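Side-chain contacts in 4-hydroxybenzoyl-CoA thioesterase (Staphylococcus aureus, PDB 6FDG), which probably hydrolyses acyl-CoA thioesters, consistent with a DHNA-CoA thioesterase of the vitamin K2 pathway: residues T28-A33 with L60-K65; K91-N96 with A102-T107. All blocks are in the same frame, centred on the assembly; numbering follows the deposited sequence.

Interaction 1 (T28-A33 with L60-K65); sequences TWFEVA and LNVNYK
Helix residues 28-33 pass over strand residues 60-64 at an axis distance of 11.0 Å, with 110° between their N-to-C directions. The nearest CA atoms, those of Phe30 and Val62, are 9.6 Å apart. Phe30 spans this gap. Its side chain leaves the helix toward the strand, and CG lies anti to the carbonyl carbon (chi1 -70°), which sends the ring out from the helix. The CD2, CE2 and CZ atoms do the touching. Val62 CG2 meets the ring obliquely, 3.9 Å from Phe30 CE2, and Val62 CG1 lies 4.1 Å from Phe30 CZ. This is the central helix of a hot dog fold lying against its curved sheet. Leu60 turns CG anti to its own N (chi1 169°), and its CD1 methyl comes to 4.1 Å from Phe30 CD2. The backbone O of Asn61 also reaches the ring edge, near the ring plane, 3.7 Å from Phe30 CE2. The Asn61 side chain points away from the helix, and its ND2 donates to Asn61 OD1 of the second subunit. There residues 60-63 pair with an antiparallel strand, and the sheet continues across the interface. Phe30 also stacks on Tyr92.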
# COMPACT_ATOMS: atom_id res chain seq x y z
N THR A 28 8.82 -3.26 -2.01
CA THR A 28 8.97 -2.95 -0.60
C THR A 28 9.89 -3.94 0.08
O THR A 28 10.72 -3.54 0.92
CB THR A 28 7.61 -2.83 0.11
OG1 THR A 28 6.88 -1.80 -0.55
CG2 THR A 28 7.72 -2.60 1.52
N TRP A 29 9.78 -5.20 -0.28
CA TRP A 29 10.67 -6.20 0.31
C TRP A 29 12.10 -6.01 -0.15
O TRP A 29 13.01 -6.12 0.69
CB TRP A 29 10.23 -7.62 -0.07
CG TRP A 29 8.94 -8.04 0.61
CD1 TRP A 29 8.13 -7.32 1.37
CD2 TRP A 29 8.34 -9.35 0.52
NE1 TRP A 29 7.03 -8.06 1.83
CE2 TRP A 29 7.19 -9.32 1.30
CE3 TRP A 29 8.68 -10.51 -0.15
CZ2 TRP A 29 6.37 -10.44 1.53
CZ3 TRP A 29 7.87 -11.64 0.03
CH2 TRP A 29 6.74 -11.56 0.87
N PHE A 30 12.32 -5.60 -1.40
CA PHE A 30 13.70 -5.27 -1.86
C PHE A 30 14.19 -4.09 -1.06
O PHE A 30 15.40 -4.07 -0.72
CB PHE A 30 13.75 -4.96 -3.32
CG PHE A 30 13.52 -6.13 -4.26
CD1 PHE A 30 13.47 -7.46 -3.89
CD2 PHE A 30 13.46 -5.85 -5.63
CE1 PHE A 30 13.30 -8.49 -4.84
CE2 PHE A 30 13.34 -6.85 -6.58
CZ PHE A 30 13.25 -8.18 -6.14
N GLU A 31 13.36 -3.08 -0.75
CA GLU A 31 13.80 -1.95 0.07
C GLU A 31 14.22 -2.39 1.44
O GLU A 31 15.28 -1.95 1.94
CB GLU A 31 12.67 -0.94 0.11
CG GLU A 31 12.90 0.16 1.12
CD GLU A 31 11.59 0.94 1.34
OE1 GLU A 31 10.90 0.71 2.43
OE2 GLU A 31 11.31 1.87 0.52
N VAL A 32 13.40 -3.20 2.10
CA VAL A 32 13.74 -3.69 3.42
C VAL A 32 15.10 -4.41 3.37
O VAL A 32 15.98 -4.19 4.22
CB VAL A 32 12.63 -4.62 3.96
CG1 VAL A 32 13.06 -5.39 5.24
CG2 VAL A 32 11.40 -3.82 4.24
N ALA A 33 15.31 -5.23 2.41
CA ALA A 33 16.56 -5.97 2.24
C ALA A 33 17.73 -5.09 1.96
O ALA A 33 18.81 -5.28 2.58
CB ALA A 33 16.36 -7.07 1.21
N LEU A 60 13.77 -0.60 -11.69
CA LEU A 60 13.27 -1.73 -10.89
C LEU A 60 13.08 -2.91 -11.84
O LEU A 60 12.40 -2.71 -12.91
CB LEU A 60 11.96 -1.40 -10.18
CG LEU A 60 11.22 -2.58 -9.54
CD1 LEU A 60 12.00 -3.12 -8.31
CD2 LEU A 60 9.86 -2.10 -9.11
N ASN A 61 13.54 -4.11 -11.50
CA ASN A 61 13.24 -5.33 -12.24
C ASN A 61 12.93 -6.38 -11.26
O ASN A 61 13.59 -6.56 -10.25
CB ASN A 61 14.47 -5.73 -13.03
CG ASN A 61 14.96 -4.57 -13.93
OD1 ASN A 61 15.88 -3.76 -13.55
ND2 ASN A 61 14.34 -4.39 -15.05
N VAL A 62 11.83 -7.14 -11.50
CA VAL A 62 11.44 -8.28 -10.65
C VAL A 62 11.08 -9.44 -11.57
O VAL A 62 10.29 -9.24 -12.52
CB VAL A 62 10.26 -8.03 -9.75
CG1 VAL A 62 10.11 -9.08 -8.69
CG2 VAL A 62 10.35 -6.60 -9.02
N ASN A 63 11.67 -10.61 -11.39
CA ASN A 63 11.27 -11.80 -12.15
C ASN A 63 10.79 -12.82 -11.23
O ASN A 63 11.56 -13.30 -10.36
CB ASN A 63 12.48 -12.31 -12.87
CG ASN A 63 12.12 -13.39 -13.87
OD1 ASN A 63 11.95 -14.49 -13.51
ND2 ASN A 63 11.80 -12.99 -15.09
N TYR A 64 9.53 -13.18 -11.40
CA TYR A 64 8.77 -13.99 -10.45
C TYR A 64 8.88 -15.49 -10.91
O TYR A 64 8.27 -15.85 -11.91
CB TYR A 64 7.32 -13.57 -10.34
CG TYR A 64 7.17 -12.05 -9.97
CD1 TYR A 64 7.12 -11.14 -10.98
CD2 TYR A 64 6.99 -11.65 -8.72
CE1 TYR A 64 7.00 -9.76 -10.71
CE2 TYR A 64 6.83 -10.27 -8.40
CZ TYR A 64 6.82 -9.38 -9.40
OH TYR A 64 6.74 -7.99 -9.18
N LYS A 65 9.56 -16.31 -10.17
CA LYS A 65 9.70 -17.75 -10.55
C LYS A 65 8.68 -18.54 -9.94
O LYS A 65 8.24 -19.56 -10.62
CB LYS A 65 11.05 -18.25 -10.09
CG LYS A 65 12.28 -17.52 -10.44
CD LYS A 65 12.57 -17.25 -11.82
CE LYS A 65 13.93 -16.45 -11.81
NZ LYS A 65 14.45 -16.18 -13.15

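Interaction 2 (K91-N96 with A102-T107); sequences KYEIFN and ATTGST
Ile94 O accepts two backbone N-H groups from the neighbouring strand. Ala102 N lies 2.7 Å from Ile94 O, almost in line with the carbonyl bond, with a C=O...N angle of 164°. Thr103 N makes a weak bond to Ile94 O, at 3.4 Å. Ala102 and Thr103 thus both face Ile94, which makes a classic beta bulge. It lies in the antiparallel hairpin of strands 88-95 and 101-113, part of the hot dog sheet. Ile94 N completes the pair by donating to Thr103 O at 2.8 Å, with an N-H...O angle of 168°. Further along, Tyr92 and Gly105 form the next hydrogen-bonded pair, with Tyr92 N donating to Gly105 O and Gly105 N to Tyr92 O. Between these pairs, Glu93 sits opposite Thr104 in a non-hydrogen-bonded pair.

The side chains of Ile94 and Thr103 lie side by side and point the same way, and both touch Tyr26 of helix 26-41. Ile94 CB is 3.7 Å from Thr103 OG1, and Ile94 CD1 is 3.9 Å from Thr103 CB. The Tyr92 side chain leaves the same face. CG stands anti to the carbonyl carbon (chi1 -50°), and the ring runs along the partner strand. It passes the backbone of Gly105 and Ser106, which meets the ring at its edge; Tyr92 CD1 is 4.0 Å from Ser106 CA. On the other face, Lys91 CG rests 4.1 Å from Ser106 CB.

The hydroxyl of Tyr92 has two polar partners, which should help fix the ring direction. One is Arg34 NH2 from the helix. The other is Thr107, whose side chain crosses that of Tyr92 at about a right angle, with Tyr92 OH 2.7 Å from Thr107 OG1.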
# COMPACT_ATOMS: atom_id res chain seq x y z
N LYS A 91 21.27 -6.40 -6.61
CA LYS A 91 20.53 -7.59 -7.05
C LYS A 91 20.06 -8.33 -5.84
O LYS A 91 20.63 -8.31 -4.74
CB LYS A 91 21.42 -8.49 -7.94
CG LYS A 91 21.51 -7.96 -9.36
CD LYS A 91 22.40 -8.79 -10.28
CE LYS A 91 21.78 -10.13 -10.48
NZ LYS A 91 22.18 -10.57 -11.91
N TYR A 92 18.95 -9.06 -6.07
CA TYR A 92 18.27 -9.79 -5.03
C TYR A 92 17.82 -11.17 -5.46
O TYR A 92 17.49 -11.43 -6.64
CB TYR A 92 16.94 -9.11 -4.64
CG TYR A 92 17.12 -7.61 -4.36
CD1 TYR A 92 17.00 -6.70 -5.44
CD2 TYR A 92 17.32 -7.13 -3.11
CE1 TYR A 92 17.22 -5.34 -5.25
CE2 TYR A 92 17.50 -5.73 -2.90
CZ TYR A 92 17.38 -4.87 -3.96
OH TYR A 92 17.51 -3.46 -3.74
N GLU A 93 17.78 -12.06 -4.49
CA GLU A 93 17.12 -13.41 -4.64
C GLU A 93 16.24 -13.60 -3.45
O GLU A 93 16.66 -13.35 -2.32
CB GLU A 93 18.18 -14.55 -4.68
CG GLU A 93 19.01 -14.53 -5.90
CD GLU A 93 20.18 -15.56 -5.93
OE1 GLU A 93 20.56 -16.00 -4.86
OE2 GLU A 93 20.68 -15.70 -7.03
N ILE A 94 15.01 -14.08 -3.65
CA ILE A 94 14.11 -14.38 -2.56
C ILE A 94 13.85 -15.89 -2.50
O ILE A 94 13.49 -16.51 -3.53
CB ILE A 94 12.76 -13.71 -2.67
CG1 ILE A 94 12.94 -12.17 -2.81
CG2 ILE A 94 11.87 -14.08 -1.51
CD1 ILE A 94 11.64 -11.43 -2.90
N PHE A 95 14.15 -16.47 -1.33
CA PHE A 95 13.88 -17.92 -1.08
C PHE A 95 12.72 -18.02 -0.20
O PHE A 95 12.52 -17.35 0.82
CB PHE A 95 15.16 -18.51 -0.46
CG PHE A 95 16.37 -18.44 -1.34
CD1 PHE A 95 16.68 -19.44 -2.29
CD2 PHE A 95 17.23 -17.32 -1.28
CE1 PHE A 95 17.77 -19.35 -3.18
CE2 PHE A 95 18.32 -17.25 -2.15
CZ PHE A 95 18.60 -18.22 -3.09
N ASN A 96 11.87 -19.03 -0.54
CA ASN A 96 10.73 -19.35 0.28
C ASN A 96 11.13 -20.22 1.48
O ASN A 96 12.26 -20.59 1.62
CB ASN A 96 9.57 -19.83 -0.58
CG ASN A 96 9.69 -21.27 -1.06
OD1 ASN A 96 10.65 -21.95 -0.65
ND2 ASN A 96 8.93 -21.60 -2.06
N ALA A 102 12.27 -18.24 -5.27
CA ALA A 102 10.94 -17.75 -5.67
C ALA A 102 11.00 -16.56 -6.66
O ALA A 102 10.11 -16.32 -7.43
CB ALA A 102 10.11 -17.45 -4.52
N THR A 103 12.04 -15.73 -6.49
CA THR A 103 12.10 -14.44 -7.17
C THR A 103 13.51 -13.94 -7.29
O THR A 103 14.33 -14.19 -6.39
CB THR A 103 11.34 -13.36 -6.24
OG1 THR A 103 10.36 -13.94 -5.47
CG2 THR A 103 10.92 -12.22 -7.04
N THR A 104 13.82 -13.25 -8.36
CA THR A 104 15.05 -12.52 -8.53
C THR A 104 14.71 -11.12 -8.93
O THR A 104 13.54 -10.81 -9.29
CB THR A 104 15.99 -13.11 -9.57
OG1 THR A 104 15.40 -13.13 -10.85
CG2 THR A 104 16.32 -14.57 -9.18
N GLY A 105 15.64 -10.16 -8.77
CA GLY A 105 15.35 -8.81 -9.32
C GLY A 105 16.50 -7.92 -9.08
O GLY A 105 17.64 -8.36 -8.63
N SER A 106 16.35 -6.64 -9.39
CA SER A 106 17.38 -5.66 -9.24
C SER A 106 16.79 -4.29 -9.08
O SER A 106 15.63 -4.01 -9.48
CB SER A 106 18.34 -5.64 -10.41
OG SER A 106 17.71 -5.35 -11.63
N THR A 107 17.52 -3.39 -8.45
CA THR A 107 17.21 -1.96 -8.34
C THR A 107 18.41 -1.10 -8.60
O THR A 107 19.49 -1.34 -7.91
CB THR A 107 16.65 -1.57 -7.00
OG1 THR A 107 17.62 -1.92 -5.96
CG2 THR A 107 15.29 -2.22 -6.67

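Overall arrangement
The centres of the two interactions are about 6 Å apart. Both segments of interaction 1 precede those of interaction 2 in the sequence. Strands 57-64 and 101-113 are neighbours in one sheet, so residues 102-107 pair with residues 60-65 along one edge and with residues 91-96 along the other. Probable backbone hydrogen bonds link Asn63 N to Thr104 O and Lys65 N to Ala102 O. Helix 26-41 supplies residues 28-33 of interaction 1 and also packs on interaction 2, through Tyr26 and Phe30 against Ile94. Together they join the hairpin, the helix and the strand at the subunit interface into one continuous piece of the hot dog fold.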